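Local coordinates for protein haloacid dehalogenase-like hydrolase (Salmonella enterica subsp. enterica serovar Typhi, PDB 4EZE) that probably catalyses the magnesium-dependent hydrolysis of O-phosphoserine to serine and phosphate, the last step of serine biosynthesis, at residues A199-G204 with Y220-T225; I111-D116 with I266-G271; A245-T250 with L275-H280; A169-V174 with D206-R211; F119-G124 with R177-P182. All coordinates share one frame; numbering follows the deposited sequence.

Contact 1: residues A199-G204 with Y220-T225; sequences AIISGG and YAFSNT
Ala199 to Ile201 pair in order with Tyr220 to Phe222 as neighbouring parallel strands, their axes 4.5 Å apart and only 4° from parallel. Backbone bonds alternate between the chains: Ile200 N gives to Tyr220 O (3.1 Å), Phe222 N to Ile200 O (2.9 Å) and Ser202 N to Phe222 O (3.2 Å). Past Ser202 the first chain turns a corner, and the pairing changes character. Asn224 takes over with its side chain, whose ND2 reaches Gly203 O at 2.8 Å; that oxygen lies in the amide plane of Asn224, while the nitrogen sits 52° out of the Gly203 carbonyl plane. With chi1 at -79° its CG lies beside the backbone N, which brings the amide to Gly203, and OD1 goes on to Met242 N. Asparagine suits the place because one amide can serve two backbone groups. Inside the turn, Ser202 OG accepts from Gly204 N (2.7 Å), an ST turn.

One face of the pair carries Ala199, Tyr220, Ile201 and Phe222. Ile201 and Phe222 run side by side in the same direction, CG1 of Ile201 meeting CD2 of Phe222 at 4.1 Å. The side chains of Ala199 and Tyr220 meet only CB to CB, and the tyrosine leads away to Leu258 of helix 244-258. Ile200 and Ala221 occupy the other face.

Together with helix 206-216 these strands form a beta-alpha-beta unit. Helix 244-258 covers the face with Ile201 and Phe222, helices 206-216 and 115-119 cover that of Ile200, and strand 110-113 flanks strand 197-202 on its other edge.

Contact 2: residues I111-D116 with I266-G271; sequences IAFDMD and IACGDG. With NA (sodium ion), chain D.
Ile111 and Ile266 open a tightly packed strand pair that loosens into a hydrated metal site. The two strands run parallel, crossing at -16°, and are joined by Ala112 N to Ile266 O (2.6 Å), Cys268 N to Ala112 O and Asp114 N to Cys268 O (3.1 Å). The isoleucines lie side by side, pointing the same way, with Ile111 CG2 3.7 Å from Ile266 CG2; beta-branched chains fill this buried sheet face well. On the same face Cys268 SG sits 3.8 Å from Phe113 CE1, an oblique sulfur-aromatic contact. On the other face Ala112 and Ala267 stand side by side, Ala112 against Ile201 and Ala267 against Ala281.

Beyond the strand ends, acidic groups and water replace hydrocarbon. A sodium ion is bound by Asp114 OD2 (2.2 Å), Asp116 O (2.4 Å), Asp270 OD1 and two waters, which form the solvent part of its shell. Asp114 carries CG opposite its backbone N (chi1 -174°), which sends the carboxylate toward the ion; its other oxygen, OD1, takes the Met115 N-H from above the carboxylate plane. The carboxylates of Asp114 and Asp270 are turned 20° from one another. Asp116 gives its carbonyl to the ion, while its OD1 accepts from Gly124 N.

Asp114 and Asp116 form the DxD signature of HAD phosphatases, as predicted nucleophile and proton donor. The ion draws together Asp114 OD2 and Asp270 OD1, 3.4 Å apart and both bound to it. Sodium probably marks the magnesium site, where the metal would help to place the substrate phosphate near Asp114, as in related phosphatases.

Contact 3: residues A245-T250 with L275-H280; sequences ANKKQT and LPMLEH
Lys248 and Met277 bring the two helices together, with axes 7.6 Å apart and inclined at 35°; the backbones are closest here, Lys248 CA lying 4.1 Å from Met277 CA.

The van der Waals contacts come first. Lys248 CB lies 4.0 Å from Pro276 CB and 3.9 Å from Met277 N, so that the lysine begins its course directly on the other backbone. Met277 extends past Lys247, its SD 4.2 Å from Lys247 CB; the unbranched thioether lies along Lys247, its SD also near Lys247 O. Farther out, the methylenes of Lys248 cross the His280 side chain at about a right angle, with Lys248 CE 4.0 Å from His280 ND1, oblique to the ring.

The polar contacts are made through water. In Lys248 CG stands beside the carbonyl carbon (chi1 161°) and the chain continues fully extended, which carries NZ beyond Pro276 to two waters. One water accepts from Lys248 NZ and donates to Pro276 O at 2.6 Å. The other also accepts from Lys248 NZ and lies 2.8 Å from His280 ND1, in the plane of the imidazole. A long lysine is apt here: its shaft packs while its ammonium stays hydrated.

Lys247 is directed to the active site instead: its NZ makes a salt bridge with Asp274 and a long, weak ion pair with Asp114, consistent with the lysine of HAD motif III. The helices lie over the sheet face carrying Ile201, which touches both Lys247 and Met277, while helix 291-296 packs on Leu275 and Leu278 of the shorter helix.

Contact 4: residues A169-V174 with D206-R211; sequences AVLNAV and DIFTQR
Arg211 reaches across from its helix to lay its guanidinium on Asn172. Its CB starts toward helix 169-174, and the chain stays extended to NE, giving the length needed where the helix axes are 10.1 Å apart and cross at -47°. The first group to touch is Arg211 CD, 3.5 Å from Asn172 OD1. NE and CZ then pass that same oxygen, and Arg211 NH1 comes within 3.4 Å of Asn172 OD1 at an angle too poor for a hydrogen bond. The asparagine amide instead stacks on one face of the guanidinium, their planes 28° apart and offset toward the rim. Arg211 NH2 passes near Asn172 O (3.8 Å) and forms a salt bridge with Asp176.

Beside the amide-guanidinium stack, Ile207 CD1 meets Leu171 CB at 4.1 Å, the two side chains crossing at about a right angle. Phe208 fills the buried end: Val174 CG1 touches Phe208 CZ at 3.8 Å, at the edge of the ring and in its plane. Helix 124-131 closes over Leu171, Val174 and Phe208, while Met115 of helix 115-119 packs on Phe208, so the contact joins the probable helical cap to the catalytic core.

Contact 5: residues F119-G124 with R177-P182; sequences FIAEEG and RMTLSP
Glu122 grips Thr179 with its carboxylate. Thr179 N gives to Glu122 OE1 at 2.9 Å, arriving on the syn side 16° out of the carboxylate plane, and more weakly to OE2. Thr179 OG1 also donates to Glu122 OE2, but the modelled length of that bond is very short and doubtful. A bend at chi2 (88°) folds the glutamate back so that both oxygens face the other loop; glutamate suits the place because its carboxylate can receive the backbone N-H of Thr179 across the gap between the loops.

Two backbone bonds flank the single bridge between Ile120 and Leu180: Ala121 N to Thr179 O (2.9 Å) and Ser181 N to Phe119 O (2.9 Å). Ser181 OG turns to Thr118 O, adding a tie to the end of helix 115-119.

Packing lies toward either end of the pairing. Met178 slides past Glu122 in the opposite direction, its SD 3.6 Å from Glu122 CB, and ends with Met178 CE 3.3 Å from Gly124 CA. Ile120 CD1 touches Met178 CG at 4.2 Å. At the other end Leu180 CD1 presses obliquely on the Phe119 ring, 3.4 Å from Phe119 CE2.

The two loops lead out of the core and back into it, as expected of the linkers to a C1 cap in the HAD family. Side-chain and backbone bonds thus work together: the Glu122 carboxylate takes up the Thr179 amide where the backbone pairing has ended, so one linker is held against the other beside the active site.

In the fold
From the N terminus, an antiparallel sheet domain precedes strand 110-113, where contact 2 begins; it closes about 150 residues later at strand 265-269 and encloses contacts 1, 4 and 5. Contact 5 opens next, joining the two linkers of the probable cap, and its segments alternate with those of contact 4, which sets a helix of the probable cap on helix 206-216. Contact 4 in turn crosses contact 1, whose strands surround that helix in the chain. Contact 3 follows contact 1 in series and crosses contact 2. Contacts 1 and 2 share the central parallel sheet, contact 3 covers one face of it, and contacts 4 and 5 attach the probable cap.

Contact 1: residues A199-G204 with Y220-T225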
# COMPACT_ATOMS: atom_id res chain seq x y z
N ALA A 199 -1.82 -7.89 7.37
CA ALA A 199 -1.08 -7.16 8.39
C ALA A 199 -1.12 -5.66 8.11
O ALA A 199 -1.11 -5.23 6.96
CB ALA A 199 0.36 -7.63 8.42
N ILE A 200 -1.18 -4.87 9.18
CA ILE A 200 -0.77 -3.48 9.09
C ILE A 200 0.61 -3.34 9.68
O ILE A 200 0.86 -3.84 10.78
CB ILE A 200 -1.74 -2.54 9.83
CG1 ILE A 200 -2.98 -2.34 8.96
CG2 ILE A 200 -1.08 -1.19 10.09
CD1 ILE A 200 -3.87 -1.25 9.49
N ILE A 201 1.51 -2.68 8.95
CA ILE A 201 2.84 -2.37 9.47
C ILE A 201 3.11 -0.91 9.20
O ILE A 201 3.11 -0.49 8.04
CB ILE A 201 3.92 -3.24 8.81
CG1 ILE A 201 3.61 -4.73 9.02
CG2 ILE A 201 5.27 -2.92 9.43
CD1 ILE A 201 4.66 -5.67 8.42
N SER A 202 3.34 -0.13 10.26
CA SER A 202 3.28 1.33 10.18
C SER A 202 4.12 2.05 11.25
O SER A 202 4.27 1.55 12.38
CB SER A 202 1.82 1.76 10.38
OG SER A 202 1.74 3.12 10.77
N GLY A 203 4.60 3.25 10.90
CA GLY A 203 5.29 4.16 11.83
C GLY A 203 4.34 4.98 12.70
O GLY A 203 4.77 5.86 13.43
N GLY A 204 3.04 4.67 12.63
CA GLY A 204 2.02 5.43 13.36
C GLY A 204 1.76 4.96 14.78
O GLY A 204 2.49 4.11 15.30
N TYR A 220 -2.80 -9.33 11.74
CA TYR A 220 -1.71 -8.70 12.49
C TYR A 220 -1.70 -7.19 12.35
O TYR A 220 -2.32 -6.62 11.44
CB TYR A 220 -0.35 -9.26 12.04
CG TYR A 220 -0.28 -10.76 12.18
CD1 TYR A 220 0.12 -11.34 13.36
CD2 TYR A 220 -0.67 -11.59 11.13
CE1 TYR A 220 0.16 -12.71 13.51
CE2 TYR A 220 -0.63 -12.97 11.26
CZ TYR A 220 -0.22 -13.52 12.46
OH TYR A 220 -0.17 -14.88 12.62
N ALA A 221 -0.97 -6.54 13.24
CA ALA A 221 -0.92 -5.10 13.30
C ALA A 221 0.27 -4.73 14.18
O ALA A 221 0.42 -5.24 15.27
CB ALA A 221 -2.22 -4.55 13.87
N PHE A 222 1.14 -3.86 13.68
CA PHE A 222 2.37 -3.52 14.37
C PHE A 222 2.60 -2.05 14.10
O PHE A 222 2.45 -1.63 12.98
CB PHE A 222 3.56 -4.27 13.74
CG PHE A 222 3.44 -5.76 13.81
CD1 PHE A 222 3.80 -6.44 14.96
CD2 PHE A 222 2.97 -6.47 12.71
CE1 PHE A 222 3.69 -7.83 15.02
CE2 PHE A 222 2.85 -7.86 12.77
CZ PHE A 222 3.21 -8.53 13.93
N SER A 223 2.99 -1.27 15.10
CA SER A 223 3.44 0.09 14.83
C SER A 223 4.28 0.58 15.99
O SER A 223 4.75 -0.24 16.82
CB SER A 223 2.24 1.02 14.61
OG SER A 223 1.45 1.10 15.78
N ASN A 224 4.50 1.89 16.06
CA ASN A 224 5.13 2.46 17.26
C ASN A 224 4.15 2.38 18.40
O ASN A 224 2.94 2.32 18.19
CB ASN A 224 5.50 3.91 17.05
CG ASN A 224 6.77 4.07 16.27
OD1 ASN A 224 7.82 3.65 16.71
ND2 ASN A 224 6.67 4.71 15.10
N THR A 225 4.67 2.37 19.62
CA THR A 225 3.78 2.31 20.76
C THR A 225 4.01 3.55 21.61
O THR A 225 5.15 3.84 21.99
CB THR A 225 4.00 1.03 21.60
OG1 THR A 225 4.25 -0.08 20.74
CG2 THR A 225 2.76 0.73 22.44

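Contact 2: residues I111-D116 with I266-G271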
# COMPACT_ATOMS: atom_id res chain seq x y z
N ILE A 111 -0.26 -10.26 3.09
CA ILE A 111 -0.36 -8.97 2.46
C ILE A 111 -0.26 -7.97 3.57
O ILE A 111 -1.14 -7.95 4.44
CB ILE A 111 -1.71 -8.79 1.75
CG1 ILE A 111 -1.98 -9.97 0.82
CG2 ILE A 111 -1.71 -7.52 0.92
CD1 ILE A 111 -2.88 -9.59 -0.34
N ALA A 112 0.81 -7.17 3.56
CA ALA A 112 1.02 -6.12 4.56
C ALA A 112 0.61 -4.76 3.98
O ALA A 112 0.88 -4.48 2.80
CB ALA A 112 2.49 -6.08 4.97
N PHE A 113 -0.01 -3.93 4.81
CA PHE A 113 -0.36 -2.55 4.42
C PHE A 113 0.26 -1.52 5.35
O PHE A 113 0.17 -1.66 6.56
CB PHE A 113 -1.86 -2.34 4.51
CG PHE A 113 -2.67 -3.17 3.57
CD1 PHE A 113 -2.97 -2.70 2.30
CD2 PHE A 113 -3.17 -4.41 3.97
CE1 PHE A 113 -3.73 -3.46 1.43
CE2 PHE A 113 -3.93 -5.17 3.11
CZ PHE A 113 -4.23 -4.69 1.83
N ASP A 114 0.86 -0.47 4.81
CA ASP A 114 1.19 0.69 5.63
C ASP A 114 -0.17 1.24 6.09
O ASP A 114 -1.20 0.91 5.49
CB ASP A 114 1.93 1.74 4.77
CG ASP A 114 2.44 2.93 5.59
OD1 ASP A 114 2.39 2.86 6.83
OD2 ASP A 114 2.90 3.93 5.00
N MET A 115 -0.20 2.09 7.12
CA MET A 115 -1.47 2.64 7.58
C MET A 115 -1.79 3.97 6.89
O MET A 115 -2.67 4.03 6.02
CB MET A 115 -1.51 2.79 9.11
CG MET A 115 -2.69 3.62 9.62
SD MET A 115 -2.95 3.36 11.41
CE MET A 115 -1.43 4.03 12.10
N ASP A 116 -1.09 5.03 7.27
CA ASP A 116 -1.45 6.36 6.78
C ASP A 116 -1.33 6.49 5.26
O ASP A 116 -0.33 6.12 4.68
CB ASP A 116 -0.60 7.43 7.46
CG ASP A 116 -0.88 7.56 8.95
OD1 ASP A 116 -2.01 7.28 9.38
OD2 ASP A 116 0.06 7.93 9.68
N ILE A 266 3.11 -10.00 -0.23
CA ILE A 266 2.67 -8.75 -0.84
C ILE A 266 2.65 -7.62 0.24
O ILE A 266 2.09 -7.80 1.33
CB ILE A 266 1.27 -8.93 -1.43
CG1 ILE A 266 1.28 -9.96 -2.57
CG2 ILE A 266 0.68 -7.61 -1.89
CD1 ILE A 266 -0.11 -10.48 -2.86
N ALA A 267 3.28 -6.48 -0.07
CA ALA A 267 3.28 -5.28 0.78
C ALA A 267 2.84 -4.08 -0.04
O ALA A 267 3.21 -3.96 -1.20
CB ALA A 267 4.66 -5.03 1.34
N CYS A 268 2.04 -3.19 0.55
CA CYS A 268 1.49 -2.02 -0.15
C CYS A 268 1.84 -0.76 0.65
O CYS A 268 1.72 -0.76 1.87
CB CYS A 268 -0.03 -2.08 -0.19
SG CYS A 268 -0.74 -3.59 -0.85
N GLY A 269 2.23 0.31 -0.02
CA GLY A 269 2.58 1.55 0.68
C GLY A 269 2.60 2.71 -0.30
O GLY A 269 2.57 2.50 -1.51
N ASP A 270 2.67 3.92 0.24
CA ASP A 270 2.67 5.14 -0.55
C ASP A 270 3.96 5.97 -0.40
O ASP A 270 4.29 6.76 -1.30
CB ASP A 270 1.55 6.04 -0.07
CG ASP A 270 1.81 6.56 1.32
OD1 ASP A 270 1.87 5.73 2.26
OD2 ASP A 270 2.00 7.79 1.47
N GLY A 271 4.67 5.83 0.72
CA GLY A 271 5.76 6.79 1.09
C GLY A 271 7.17 6.23 1.16
O GLY A 271 7.37 5.01 1.25
NA NA D . 2.10 5.98 4.59
O HOH W 1 4.12 6.59 4.42
O HOH W 2 2.23 8.48 4.93

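Contact 3: residues A245-T250 with L275-H280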
# COMPACT_ATOMS: atom_id res chain seq x y z
N ALA A 245 13.52 0.87 8.20
CA ALA A 245 14.21 -0.42 8.27
C ALA A 245 13.47 -1.38 9.22
O ALA A 245 13.37 -2.59 8.98
CB ALA A 245 15.66 -0.20 8.68
N ASN A 246 12.91 -0.85 10.30
CA ASN A 246 12.13 -1.73 11.17
C ASN A 246 10.79 -2.22 10.61
O ASN A 246 10.26 -3.24 11.06
CB ASN A 246 11.93 -1.12 12.54
CG ASN A 246 12.94 -1.66 13.54
OD1 ASN A 246 13.26 -1.02 14.54
ND2 ASN A 246 13.44 -2.86 13.26
N LYS A 247 10.25 -1.51 9.62
CA LYS A 247 9.01 -1.97 9.02
C LYS A 247 9.32 -3.19 8.17
O LYS A 247 8.60 -4.19 8.20
CB LYS A 247 8.35 -0.84 8.23
CG LYS A 247 7.52 0.08 9.12
CD LYS A 247 7.33 1.44 8.50
CE LYS A 247 6.33 1.39 7.37
NZ LYS A 247 6.27 2.73 6.74
N LYS A 248 10.42 -3.11 7.44
CA LYS A 248 10.91 -4.25 6.70
C LYS A 248 11.17 -5.44 7.65
O LYS A 248 10.69 -6.56 7.44
CB LYS A 248 12.19 -3.87 5.96
CG LYS A 248 13.01 -5.08 5.55
CD LYS A 248 14.15 -4.71 4.64
CE LYS A 248 14.91 -5.96 4.24
NZ LYS A 248 16.12 -5.53 3.49
N GLN A 249 11.91 -5.18 8.71
CA GLN A 249 12.31 -6.24 9.63
C GLN A 249 11.11 -6.92 10.30
O GLN A 249 11.12 -8.12 10.55
CB GLN A 249 13.26 -5.67 10.69
CG GLN A 249 13.91 -6.75 11.53
CD GLN A 249 14.84 -7.59 10.69
OE1 GLN A 249 15.79 -7.06 10.09
NE2 GLN A 249 14.59 -8.89 10.64
N THR A 250 10.09 -6.13 10.61
CA THR A 250 8.82 -6.69 11.11
C THR A 250 8.20 -7.60 10.04
O THR A 250 7.68 -8.66 10.34
CB THR A 250 7.83 -5.54 11.42
OG1 THR A 250 8.46 -4.61 12.30
CG2 THR A 250 6.54 -6.06 12.07
N LEU A 275 9.68 2.16 1.31
CA LEU A 275 10.54 1.52 0.30
C LEU A 275 11.25 0.21 0.72
O LEU A 275 11.21 -0.79 -0.02
CB LEU A 275 11.56 2.51 -0.27
CG LEU A 275 10.98 3.49 -1.30
CD1 LEU A 275 12.01 4.56 -1.64
CD2 LEU A 275 10.55 2.78 -2.57
N PRO A 276 11.91 0.19 1.89
CA PRO A 276 12.61 -1.03 2.29
C PRO A 276 11.66 -2.20 2.36
O PRO A 276 11.94 -3.28 1.82
CB PRO A 276 13.14 -0.68 3.67
CG PRO A 276 13.40 0.78 3.57
CD PRO A 276 12.27 1.33 2.75
N MET A 277 10.52 -1.98 3.00
CA MET A 277 9.47 -2.98 3.09
C MET A 277 8.90 -3.38 1.73
O MET A 277 8.64 -4.55 1.48
CB MET A 277 8.35 -2.47 3.99
CG MET A 277 7.22 -3.44 4.19
SD MET A 277 6.03 -2.86 5.41
CE MET A 277 5.06 -1.72 4.41
N LEU A 278 8.69 -2.43 0.83
CA LEU A 278 8.13 -2.79 -0.48
C LEU A 278 9.17 -3.46 -1.37
O LEU A 278 8.85 -4.32 -2.20
CB LEU A 278 7.57 -1.57 -1.20
CG LEU A 278 6.50 -0.73 -0.52
CD1 LEU A 278 6.19 0.44 -1.43
CD2 LEU A 278 5.24 -1.54 -0.31
N GLU A 279 10.43 -3.04 -1.23
CA GLU A 279 11.48 -3.62 -2.04
C GLU A 279 11.76 -5.03 -1.59
O GLU A 279 12.07 -5.90 -2.41
CB GLU A 279 12.75 -2.79 -1.99
CG GLU A 279 12.70 -1.59 -2.93
CD GLU A 279 13.84 -0.61 -2.68
OE1 GLU A 279 14.39 -0.09 -3.67
OE2 GLU A 279 14.17 -0.36 -1.51
N HIS A 280 11.60 -5.28 -0.30
CA HIS A 280 11.77 -6.63 0.21
C HIS A 280 10.63 -7.57 -0.22
O HIS A 280 10.88 -8.71 -0.59
CB HIS A 280 11.90 -6.63 1.72
CG HIS A 280 11.80 -8.00 2.32
ND1 HIS A 280 12.89 -8.85 2.40
CD2 HIS A 280 10.75 -8.67 2.84
CE1 HIS A 280 12.51 -9.98 2.96
NE2 HIS A 280 11.22 -9.90 3.25
O HOH W 3 14.42 -4.03 1.37
O HOH W 4 15.26 -7.66 1.43

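Contact 4: residues A169-V174 with D206-R211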
# COMPACT_ATOMS: atom_id res chain seq x y z
N ALA A 169 -10.07 9.84 24.48
CA ALA A 169 -11.34 10.02 23.79
C ALA A 169 -11.23 10.87 22.52
O ALA A 169 -11.97 10.67 21.55
CB ALA A 169 -12.37 10.61 24.75
N VAL A 170 -10.33 11.84 22.53
CA VAL A 170 -10.09 12.65 21.36
C VAL A 170 -9.47 11.76 20.26
O VAL A 170 -9.92 11.75 19.11
CB VAL A 170 -9.15 13.82 21.70
CG1 VAL A 170 -8.67 14.54 20.44
CG2 VAL A 170 -9.87 14.79 22.63
N LEU A 171 -8.46 11.00 20.66
CA LEU A 171 -7.78 10.05 19.80
C LEU A 171 -8.75 9.03 19.20
O LEU A 171 -8.72 8.76 17.99
CB LEU A 171 -6.72 9.31 20.60
CG LEU A 171 -5.54 10.13 21.10
CD1 LEU A 171 -4.74 9.28 22.08
CD2 LEU A 171 -4.66 10.58 19.95
N ASN A 172 -9.59 8.46 20.04
CA ASN A 172 -10.54 7.48 19.56
C ASN A 172 -11.49 8.12 18.57
O ASN A 172 -11.84 7.53 17.56
CB ASN A 172 -11.32 6.88 20.73
CG ASN A 172 -10.55 5.80 21.45
OD1 ASN A 172 -9.75 5.08 20.85
ND2 ASN A 172 -10.80 5.66 22.74
N ALA A 173 -11.91 9.34 18.87
CA ALA A 173 -12.79 10.08 17.99
C ALA A 173 -12.12 10.35 16.66
O ALA A 173 -12.74 10.24 15.61
CB ALA A 173 -13.23 11.36 18.63
N VAL A 174 -10.85 10.73 16.71
CA VAL A 174 -10.11 11.00 15.49
C VAL A 174 -9.98 9.73 14.67
O VAL A 174 -10.12 9.75 13.45
CB VAL A 174 -8.72 11.55 15.80
CG1 VAL A 174 -7.92 11.70 14.53
CG2 VAL A 174 -8.83 12.88 16.50
N ASP A 206 -0.09 3.14 17.99
CA ASP A 206 -0.69 1.84 18.23
C ASP A 206 -2.17 1.96 18.54
O ASP A 206 -2.94 1.02 18.33
CB ASP A 206 -0.00 1.13 19.40
CG ASP A 206 -0.03 1.97 20.69
OD1 ASP A 206 0.64 3.04 20.76
OD2 ASP A 206 -0.70 1.55 21.65
N ILE A 207 -2.59 3.08 19.09
CA ILE A 207 -4.00 3.16 19.41
C ILE A 207 -4.79 3.09 18.12
O ILE A 207 -5.78 2.38 18.03
CB ILE A 207 -4.36 4.42 20.22
CG1 ILE A 207 -5.80 4.31 20.71
CG2 ILE A 207 -4.17 5.66 19.40
CD1 ILE A 207 -6.21 5.41 21.64
N PHE A 208 -4.33 3.80 17.10
CA PHE A 208 -4.96 3.72 15.79
C PHE A 208 -4.80 2.36 15.14
O PHE A 208 -5.75 1.80 14.62
CB PHE A 208 -4.38 4.78 14.86
CG PHE A 208 -4.90 6.15 15.11
CD1 PHE A 208 -4.76 6.73 16.34
CD2 PHE A 208 -5.51 6.86 14.11
CE1 PHE A 208 -5.23 7.99 16.57
CE2 PHE A 208 -5.98 8.12 14.34
CZ PHE A 208 -5.84 8.69 15.57
N THR A 209 -3.59 1.83 15.19
CA THR A 209 -3.28 0.59 14.51
C THR A 209 -4.06 -0.60 15.05
O THR A 209 -4.62 -1.36 14.29
CB THR A 209 -1.79 0.27 14.64
OG1 THR A 209 -1.04 1.31 14.02
CG2 THR A 209 -1.47 -1.04 13.99
N GLN A 210 -4.10 -0.73 16.36
CA GLN A 210 -4.83 -1.82 16.98
C GLN A 210 -6.32 -1.69 16.74
O GLN A 210 -7.01 -2.66 16.48
CB GLN A 210 -4.51 -1.93 18.46
CG GLN A 210 -3.06 -2.28 18.73
CD GLN A 210 -2.57 -3.43 17.89
OE1 GLN A 210 -3.27 -4.41 17.70
NE2 GLN A 210 -1.36 -3.32 17.38
N ARG A 211 -6.81 -0.46 16.82
CA ARG A 211 -8.22 -0.19 16.63
C ARG A 211 -8.64 -0.55 15.21
O ARG A 211 -9.69 -1.14 14.99
CB ARG A 211 -8.49 1.28 16.92
CG ARG A 211 -9.91 1.62 17.29
CD ARG A 211 -9.97 2.95 18.02
NE ARG A 211 -11.26 3.60 17.86
CZ ARG A 211 -12.24 3.54 18.74
NH1 ARG A 211 -12.08 2.85 19.86
NH2 ARG A 211 -13.38 4.16 18.51

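Contact 5: residues F119-G124 with R177-P182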
# COMPACT_ATOMS: atom_id res chain seq x y z
N PHE A 119 -3.69 2.23 3.93
CA PHE A 119 -4.90 1.55 4.40
C PHE A 119 -6.01 2.56 4.67
O PHE A 119 -7.17 2.30 4.39
CB PHE A 119 -4.59 0.77 5.66
CG PHE A 119 -5.63 -0.24 6.01
CD1 PHE A 119 -5.56 -1.54 5.49
CD2 PHE A 119 -6.66 0.08 6.90
CE1 PHE A 119 -6.52 -2.49 5.83
CE2 PHE A 119 -7.62 -0.86 7.25
CZ PHE A 119 -7.56 -2.15 6.71
N ILE A 120 -5.66 3.74 5.18
CA ILE A 120 -6.63 4.81 5.39
C ILE A 120 -6.21 5.97 4.53
O ILE A 120 -5.04 6.08 4.21
CB ILE A 120 -6.73 5.23 6.87
CG1 ILE A 120 -5.36 5.67 7.42
CG2 ILE A 120 -7.26 4.09 7.73
CD1 ILE A 120 -5.45 6.30 8.80
N ALA A 121 -7.15 6.82 4.11
CA ALA A 121 -6.76 7.94 3.25
C ALA A 121 -5.97 9.00 4.03
O ALA A 121 -5.16 9.74 3.45
CB ALA A 121 -7.98 8.56 2.58
N GLU A 122 -6.17 9.05 5.34
CA GLU A 122 -5.64 10.19 6.10
C GLU A 122 -4.27 9.97 6.74
O GLU A 122 -3.69 8.88 6.70
CB GLU A 122 -6.65 10.65 7.16
CG GLU A 122 -8.04 11.01 6.61
CD GLU A 122 -8.97 9.82 6.55
OE1 GLU A 122 -8.51 8.70 6.84
OE2 GLU A 122 -10.16 10.01 6.20
N GLU A 123 -3.75 11.04 7.32
CA GLU A 123 -2.54 10.98 8.11
C GLU A 123 -2.89 11.15 9.59
O GLU A 123 -3.10 12.26 10.06
CB GLU A 123 -1.58 12.09 7.70
CG GLU A 123 -1.01 11.99 6.30
CD GLU A 123 0.19 11.06 6.21
OE1 GLU A 123 1.19 11.31 6.90
OE2 GLU A 123 0.12 10.08 5.42
N GLY A 124 -2.91 10.05 10.32
CA GLY A 124 -3.35 10.02 11.72
C GLY A 124 -2.86 11.15 12.60
O GLY A 124 -3.65 11.85 13.22
N ARG A 177 -13.25 8.80 12.75
CA ARG A 177 -13.57 9.51 11.51
C ARG A 177 -12.59 9.26 10.35
O ARG A 177 -12.74 9.84 9.27
CB ARG A 177 -13.77 11.00 11.78
CG ARG A 177 -12.54 11.76 12.18
CD ARG A 177 -12.82 13.24 12.11
NE ARG A 177 -11.60 14.02 11.98
CZ ARG A 177 -11.02 14.66 12.99
NH1 ARG A 177 -11.58 14.63 14.19
NH2 ARG A 177 -9.91 15.34 12.78
N MET A 178 -11.59 8.42 10.57
CA MET A 178 -10.66 8.04 9.51
C MET A 178 -11.40 7.20 8.47
O MET A 178 -12.31 6.47 8.82
CB MET A 178 -9.50 7.24 10.09
CG MET A 178 -8.57 8.03 10.98
SD MET A 178 -8.17 9.64 10.29
CE MET A 178 -6.63 9.96 11.12
N THR A 179 -11.00 7.30 7.21
CA THR A 179 -11.71 6.55 6.18
C THR A 179 -10.85 5.49 5.52
O THR A 179 -9.72 5.76 5.09
CB THR A 179 -12.30 7.48 5.10
OG1 THR A 179 -11.32 8.46 4.76
CG2 THR A 179 -13.54 8.18 5.63
N LEU A 180 -11.39 4.28 5.48
CA LEU A 180 -10.82 3.18 4.71
C LEU A 180 -10.54 3.64 3.30
O LEU A 180 -11.37 4.33 2.71
CB LEU A 180 -11.84 2.07 4.64
CG LEU A 180 -11.13 0.75 4.57
CD1 LEU A 180 -9.96 0.90 5.50
CD2 LEU A 180 -12.04 -0.39 5.01
N SER A 181 -9.38 3.26 2.75
CA SER A 181 -9.07 3.55 1.34
C SER A 181 -9.96 2.67 0.50
O SER A 181 -10.24 1.53 0.90
CB SER A 181 -7.61 3.25 1.01
OG SER A 181 -6.75 4.30 1.42
N PRO A 182 -10.41 3.18 -0.65
CA PRO A 182 -11.35 2.52 -1.56
C PRO A 182 -10.93 1.10 -1.96
O PRO A 182 -9.77 0.87 -2.29
CB PRO A 182 -11.36 3.44 -2.81
CG PRO A 182 -10.32 4.50 -2.58
CD PRO A 182 -9.99 4.52 -1.13